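Local coordinates for N-acetyltransferase domain-containing protein (Xanthomonas campestris pv. campestris, PDB 2OZH) that probably transfers an acyl group, likely acetyl from acetyl-coenzyme A, to an acceptor molecule, at residues I16-I19 with H20-S24; Q25-D28 with W29-D32; I63-Y66 with A67-A70. All coordinates share one frame; numbering follows the deposited sequence.

How the contacts relate
The three contacts follow one another along the chain, and each is local. Contact 1 lies on the helix 16-26, the first helix of this GNAT domain. Contact 2 takes in the last part of that helix and the loop before the helix 35-43. Their centres are about 9 Å apart, and they touch: Asp32 N probably bonds to Ser24 O, 3.0 Å away. Contact 3 is the turn between strands 55-64 and 69-77 of the mixed sheet. It lies across the chain's centre, about 24 Å from contact 1 and about 25 Å from contact 2, centre to centre. Contact 3 packs extensively on the second subunit, whereas contact 1 touches no other chain of the assembly.

Contact 1 (I16-I19 with H20-S24); sequences IGLI and HRTLS
The guanidinium of Arg21 lays one face over Gly17 C, with Arg21 NH1 3.3 Å from that carbon. It also meets Leu18 N, at an oblique angle. The setting is one continuous alpha-helix, residues 16-26, and the contacts are of the i to i+4 kind. The Arg21 side chain starts with CG anti to its own carbonyl carbon (chi1 -67°). From there it runs extended to NE, back along the helix toward Gly17. Arg21 CG passes 3.2 Å from Gly17 O. The same oxygen accepts the backbone bond from Arg21 N, so main chain and side chain of the arginine both lie close to the glycine carbonyl.

On another side of the helix, Leu18 and Thr22 stand side by side and point the same way. Both also pack on Leu78. Ile19 and Leu23 form a similar pair one residue later, with Ile19 CG2 touching Leu23 CD1 at 3.7 Å. These two are buried. Ile19 packs on Phe59 of the strand 55-64, which places this side of the helix against the sheet. The imidazole of His20 leads elsewhere, toward Leu35, and its NE2 makes a weak hydrogen bond to Ile33 O.

Backbone bonds from His20, Arg21, Thr22 and Leu23 to residues 16-19 complete the helical turns. Leu18 O has two donors. Thr22 N reaches Leu18 O at 2.9 Å. Thr22 OG1, held beside its own backbone N (chi1 -64°), comes to the opposite face of the carbonyl plane, also 2.9 Å from Leu18 O.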
loop_
_atom_site.group_PDB
_atom_site.type_symbol
_atom_site.label_atom_id
_atom_site.label_comp_id
_atom_site.label_asym_id
_atom_site.label_seq_id
_atom_site.Cartn_x
_atom_site.Cartn_y
_atom_site.Cartn_z
ATOM N N ILE A 16 -7.569 16.457 12.650
ATOM C CA ILE A 16 -6.205 15.974 12.551
ATOM C C ILE A 16 -5.574 15.892 13.926
ATOM O O ILE A 16 -4.839 14.942 14.204
ATOM C CB ILE A 16 -5.360 16.865 11.587
ATOM C CG1 ILE A 16 -6.014 16.977 10.200
ATOM C CG2 ILE A 16 -3.944 16.349 11.501
ATOM C CD1 ILE A 16 -6.116 15.697 9.424
ATOM N N GLY A 17 -5.836 16.863 14.792
ATOM C CA GLY A 17 -5.248 16.824 16.128
ATOM C C GLY A 17 -5.723 15.633 16.908
ATOM O O GLY A 17 -4.943 14.990 17.624
ATOM N N LEU A 18 -7.018 15.336 16.838
ATOM C CA LEU A 18 -7.529 14.135 17.502
ATOM C C LEU A 18 -6.856 12.874 16.973
ATOM O O LEU A 18 -6.515 11.963 17.748
ATOM C CB LEU A 18 -9.049 14.025 17.295
ATOM C CG LEU A 18 -9.696 12.731 17.790
ATOM C CD1 LEU A 18 -9.786 12.658 19.271
ATOM C CD2 LEU A 18 -11.051 12.516 17.132
ATOM N N ILE A 19 -6.718 12.767 15.655
ATOM C CA ILE A 19 -6.129 11.599 15.069
ATOM C C ILE A 19 -4.678 11.491 15.515
ATOM O O ILE A 19 -4.197 10.416 15.843
ATOM C CB ILE A 19 -6.249 11.649 13.525
ATOM C CG1 ILE A 19 -7.701 11.573 13.086
ATOM C CG2 ILE A 19 -5.418 10.543 12.881
ATOM C CD1 ILE A 19 -7.881 12.053 11.657
ATOM N N HIS A 20 -3.939 12.583 15.442
ATOM C CA HIS A 20 -2.560 12.604 15.883
ATOM C C HIS A 20 -2.416 12.173 17.334
ATOM O O HIS A 20 -1.587 11.313 17.660
ATOM C CB HIS A 20 -1.984 14.007 15.685
ATOM C CG HIS A 20 -0.605 14.210 16.227
ATOM N ND1 HIS A 20 -0.236 15.407 16.803
ATOM C CD2 HIS A 20 0.473 13.397 16.285
ATOM C CE1 HIS A 20 1.026 15.301 17.213
ATOM N NE2 HIS A 20 1.490 14.106 16.879
ATOM N N ARG A 21 -3.189 12.761 18.228
ATOM C CA ARG A 21 -3.084 12.392 19.643
ATOM C C ARG A 21 -3.400 10.923 19.849
ATOM O O ARG A 21 -2.719 10.222 20.588
ATOM C CB ARG A 21 -4.026 13.275 20.484
ATOM C CG ARG A 21 -3.617 14.751 20.530
ATOM C CD ARG A 21 -4.821 15.738 20.942
ATOM N NE ARG A 21 -4.404 17.092 20.593
ATOM C CZ ARG A 21 -5.016 17.943 19.822
ATOM N NH1 ARG A 21 -6.261 17.725 19.363
ATOM N NH2 ARG A 21 -4.367 19.032 19.460
ATOM N N THR A 22 -4.462 10.458 19.201
ATOM C CA THR A 22 -4.904 9.067 19.347
ATOM C C THR A 22 -3.845 8.109 18.862
ATOM O O THR A 22 -3.466 7.157 19.562
ATOM C CB THR A 22 -6.228 8.846 18.620
ATOM O OG1 THR A 22 -7.267 9.634 19.229
ATOM C CG2 THR A 22 -6.626 7.364 18.635
ATOM N N LEU A 23 -3.359 8.340 17.653
ATOM C CA LEU A 23 -2.353 7.441 17.083
ATOM C C LEU A 23 -1.067 7.481 17.896
ATOM O O LEU A 23 -0.465 6.441 18.207
ATOM C CB LEU A 23 -2.078 7.789 15.614
ATOM C CG LEU A 23 -3.233 7.533 14.644
ATOM C CD1 LEU A 23 -2.812 7.883 13.259
ATOM C CD2 LEU A 23 -3.714 6.081 14.697
ATOM N N SER A 24 -0.620 8.679 18.263
ATOM C CA SER A 24 0.642 8.867 18.967
ATOM C C SER A 24 0.640 8.288 20.352
ATOM O O SER A 24 1.657 7.788 20.834
ATOM C CB SER A 24 0.952 10.361 19.101
ATOM O OG SER A 24 2.200 10.542 19.784
#

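Contact 2 (Q25-D28 with W29-D32). With EDO (1,2-ethanediol), chain F.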
loop_
_atom_site.group_PDB
_atom_site.type_symbol
_atom_site.label_atom_id
_atom_site.label_comp_id
_atom_site.label_asym_id
_atom_site.label_seq_id
_atom_site.Cartn_x
_atom_site.Cartn_y
_atom_site.Cartn_z
ATOM N N GLN A 25 -0.486 8.412 21.033
ATOM C CA GLN A 25 -0.545 8.075 22.457
ATOM C C GLN A 25 -1.279 6.804 22.790
ATOM O O GLN A 25 -0.958 6.167 23.814
ATOM C CB GLN A 25 -1.172 9.238 23.219
ATOM C CG GLN A 25 -0.421 10.529 23.048
ATOM C CD GLN A 25 -1.077 11.713 23.682
ATOM O OE1 GLN A 25 -2.305 11.830 23.694
ATOM N NE2 GLN A 25 -0.263 12.638 24.175
ATOM N N ASP A 26 -2.278 6.430 21.996
ATOM C CA ASP A 26 -3.157 5.323 22.346
ATOM C C ASP A 26 -3.082 4.127 21.409
ATOM O O ASP A 26 -3.945 3.257 21.481
ATOM C CB ASP A 26 -4.583 5.843 22.424
ATOM C CG ASP A 26 -4.747 6.862 23.527
ATOM O OD1 ASP A 26 -4.348 6.557 24.683
ATOM O OD2 ASP A 26 -5.233 7.993 23.279
ATOM N N THR A 27 -2.041 4.059 20.584
ATOM C CA THR A 27 -1.786 2.904 19.730
ATOM C C THR A 27 -0.336 2.479 19.879
ATOM O O THR A 27 0.527 3.285 20.139
ATOM C CB THR A 27 -2.105 3.160 18.233
ATOM O OG1 THR A 27 -1.040 3.883 17.594
ATOM C CG2 THR A 27 -3.432 3.866 18.030
ATOM N N ASP A 28 -0.049 1.195 19.658
ATOM C CA ASP A 28 1.352 0.807 19.617
ATOM C C ASP A 28 1.980 1.025 18.240
ATOM O O ASP A 28 3.165 1.429 18.136
ATOM C CB ASP A 28 1.566 -0.615 20.130
ATOM C CG ASP A 28 0.805 -1.647 19.377
ATOM O OD1 ASP A 28 0.031 -1.337 18.448
ATOM O OD2 ASP A 28 1.010 -2.838 19.727
ATOM N N TRP A 29 1.178 0.842 17.187
ATOM C CA TRP A 29 1.713 0.859 15.853
ATOM C C TRP A 29 2.133 2.255 15.415
ATOM O O TRP A 29 2.943 2.409 14.530
ATOM C CB TRP A 29 0.719 0.264 14.821
ATOM C CG TRP A 29 -0.539 1.082 14.594
ATOM C CD1 TRP A 29 -0.661 2.136 13.755
ATOM C CD2 TRP A 29 -1.807 0.926 15.222
ATOM N NE1 TRP A 29 -1.947 2.643 13.785
ATOM C CE2 TRP A 29 -2.664 1.930 14.699
ATOM C CE3 TRP A 29 -2.321 0.043 16.185
ATOM C CZ2 TRP A 29 -4.003 2.055 15.088
ATOM C CZ3 TRP A 29 -3.653 0.186 16.566
ATOM C CH2 TRP A 29 -4.468 1.165 16.015
ATOM N N ALA A 30 1.584 3.291 16.035
ATOM C CA ALA A 30 1.945 4.644 15.662
ATOM C C ALA A 30 2.404 5.462 16.845
ATOM O O ALA A 30 2.409 6.686 16.797
ATOM C CB ALA A 30 0.783 5.324 14.944
ATOM N N LYS A 31 2.845 4.794 17.914
ATOM C CA LYS A 31 3.344 5.474 19.100
ATOM C C LYS A 31 4.357 6.552 18.726
ATOM O O LYS A 31 5.333 6.282 17.994
ATOM C CB LYS A 31 3.996 4.474 20.083
ATOM C CG LYS A 31 4.431 5.109 21.397
ATOM C CD LYS A 31 5.115 4.101 22.332
ATOM C CE LYS A 31 5.693 4.798 23.553
ATOM N NZ LYS A 31 6.265 3.819 24.536
ATOM N N ASP A 32 4.133 7.765 19.227
ATOM C CA ASP A 32 5.030 8.909 19.055
ATOM C C ASP A 32 5.107 9.444 17.625
ATOM O O ASP A 32 5.961 10.269 17.321
ATOM C CB ASP A 32 6.432 8.610 19.609
ATOM C CG ASP A 32 6.451 8.478 21.117
ATOM O OD1 ASP A 32 5.735 9.239 21.797
ATOM O OD2 ASP A 32 7.208 7.621 21.637
HETATM C C1 EDO F . -8.035 3.597 20.474
HETATM O O1 EDO F . -6.797 3.624 19.783
HETATM C C2 EDO F . -8.711 4.959 20.472
HETATM O O2 EDO F . -8.574 5.629 21.747
#
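Residues 28-31 form a type I beta turn, following the helix 16-26 along the chain, closed by a weak bond from Lys31 N to Asp28 O of 3.4 Å. The main side-chain contact is between Thr27 and Trp29. Thr27 CB sits over one face of the Trp29 indole, 3.5 Å from the centroid of the six-membered ring and only 2° off its normal. This is a CH-pi contact. The methyl Thr27 CG2 lies over the same ring, further out, 3.5 Å from Trp29 CZ2. Trp29 CG lies between its own backbone N and carbonyl carbon (chi1 68°), a setting that folds the indole back over the threonine.

The hydroxyl of Thr27 serves both sides of the bend. Thr27 OG1 accepts from Ala30 N at 3.1 Å, in a bent bond. It is also hydrogen-bonded to Leu23 O, one helical turn earlier. One oxygen thus joins Leu23 of the helix to the turn.

Asp28 crosses Trp29 at about a right angle, with carboxylate and ring planes 72° apart. Asp28 OD1 comes 3.5 Å from Trp29 CE3. On the pyrrole side of the indole, NE1 is hydrogen-bonded to Asp74 OD1 of the strand 69-77, which helps fix the ring's rotation. Trp29 also packs on Arg104 of the second subunit.

An ethanediol, probably from the crystallisation liquor, is weakly bonded to Asp26 O. The arrangement is a type I turn in the connection between the first two helices of the GNAT fold.

Contact 3 (I63-Y66 with A67-A70); sequences ISDY and ATFA
Asp65 and Thr68 meet with their side chains at about a right angle, and their polar ends join. Thr68 OG1 donates to Asp65 OD2 at 2.7 Å, on the syn side of the carboxylate. The other oxygen, OD1, takes three backbone N-H groups. Thr68 N comes within 2.8 Å of Asp65 OD1 in a nearly straight bond, 174° at the hydrogen. Phe69 N arrives 3.1 Å from Asp65 OD1, also on the syn side but further out of the carboxylate plane. Ala67 N approaches Asp65 OD1 from above that plane, at 3.0 Å. The Asp65 CG sits between its own backbone N and carbonyl carbon (chi1 66°), which turns the carboxylate in over the loop. Four donors from residues 67-69 thus hold the group in place and would probably stabilise its negative charge.

This is the connection of a beta hairpin, where the strand 55-64 turns back into the strand 69-77 of the GNAT sheet. Ser64 and Ala70 form an antiparallel non-hydrogen-bonded pair, with both side chains on the same face. Ser64 OG reaches across to the opposite strand and donates to Phe69 O at 2.7 Å. Ser64 OG also accepts from Tyr66 N at 2.9 Å, an ST turn. The Tyr66 ring turns back over its own strand, with Ser64 O above one face, 3.6 Å from the plane and toward the rim.

The second subunit adds further partners. Its Arg61 makes a salt bridge to Asp65 OD2 and a hydrogen bond to Thr68 OG1, while its Tyr71 stacks on the Phe69 ring.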
loop_
_atom_site.group_PDB
_atom_site.type_symbol
_atom_site.label_atom_id
_atom_site.label_comp_id
_atom_site.label_asym_id
_atom_site.label_seq_id
_atom_site.Cartn_x
_atom_site.Cartn_y
_atom_site.Cartn_z
ATOM N N ILE A 63 -4.422 3.020 2.020
ATOM C CA ILE A 63 -3.420 3.428 1.054
ATOM C C ILE A 63 -3.643 2.504 -0.158
ATOM O O ILE A 63 -3.590 1.291 -0.014
ATOM C CB ILE A 63 -2.011 3.249 1.600
ATOM C CG1 ILE A 63 -1.850 4.053 2.894
ATOM C CG2 ILE A 63 -0.993 3.695 0.571
ATOM C CD1 ILE A 63 -0.545 3.777 3.612
ATOM N N SER A 64 -3.848 3.077 -1.333
ATOM C CA SER A 64 -4.220 2.270 -2.495
ATOM C C SER A 64 -3.872 2.957 -3.781
ATOM O O SER A 64 -3.776 4.183 -3.834
ATOM C CB SER A 64 -5.722 2.036 -2.451
ATOM O OG SER A 64 -6.195 1.194 -3.511
ATOM N N ASP A 65 -3.725 2.161 -4.847
ATOM C CA ASP A 65 -3.677 2.678 -6.206
ATOM C C ASP A 65 -5.056 2.760 -6.857
ATOM O O ASP A 65 -5.149 3.127 -8.019
ATOM C CB ASP A 65 -2.709 1.884 -7.065
ATOM C CG ASP A 65 -3.136 0.473 -7.298
ATOM O OD1 ASP A 65 -4.161 0.039 -6.722
ATOM O OD2 ASP A 65 -2.440 -0.201 -8.099
ATOM N N TYR A 66 -6.105 2.398 -6.115
ATOM C CA TYR A 66 -7.484 2.428 -6.600
ATOM C C TYR A 66 -7.656 1.572 -7.835
ATOM O O TYR A 66 -8.514 1.842 -8.706
ATOM C CB TYR A 66 -7.965 3.872 -6.850
ATOM C CG TYR A 66 -7.594 4.774 -5.704
ATOM C CD1 TYR A 66 -8.006 4.496 -4.410
ATOM C CD2 TYR A 66 -6.743 5.848 -5.890
ATOM C CE1 TYR A 66 -7.574 5.259 -3.329
ATOM C CE2 TYR A 66 -6.323 6.647 -4.819
ATOM C CZ TYR A 66 -6.731 6.326 -3.534
ATOM O OH TYR A 66 -6.325 7.099 -2.455
ATOM N N ALA A 67 -6.848 0.514 -7.927
ATOM C CA ALA A 67 -6.831 -0.336 -9.104
ATOM C C ALA A 67 -6.479 -1.789 -8.857
ATOM O O ALA A 67 -7.202 -2.677 -9.326
ATOM C CB ALA A 67 -5.891 0.245 -10.139
ATOM N N THR A 68 -5.402 -2.027 -8.113
ATOM C CA THR A 68 -4.863 -3.362 -7.913
ATOM C C THR A 68 -4.613 -3.756 -6.452
ATOM O O THR A 68 -4.626 -4.936 -6.149
ATOM C CB THR A 68 -3.557 -3.605 -8.686
ATOM O OG1 THR A 68 -2.471 -2.859 -8.101
ATOM C CG2 THR A 68 -3.724 -3.300 -10.161
ATOM N N PHE A 69 -4.359 -2.781 -5.577
ATOM C CA PHE A 69 -3.851 -3.038 -4.242
ATOM C C PHE A 69 -4.362 -2.000 -3.275
ATOM O O PHE A 69 -4.453 -0.819 -3.613
ATOM C CB PHE A 69 -2.318 -2.957 -4.231
ATOM C CG PHE A 69 -1.728 -3.081 -2.849
ATOM C CD1 PHE A 69 -1.459 -4.314 -2.279
ATOM C CD2 PHE A 69 -1.436 -1.934 -2.103
ATOM C CE1 PHE A 69 -0.946 -4.385 -0.993
ATOM C CE2 PHE A 69 -0.924 -2.026 -0.839
ATOM C CZ PHE A 69 -0.671 -3.253 -0.287
ATOM N N ALA A 70 -4.692 -2.440 -2.061
ATOM C CA ALA A 70 -4.959 -1.517 -0.954
ATOM C C ALA A 70 -4.413 -2.093 0.338
ATOM O O ALA A 70 -4.353 -3.307 0.509
ATOM C CB ALA A 70 -6.444 -1.245 -0.793
#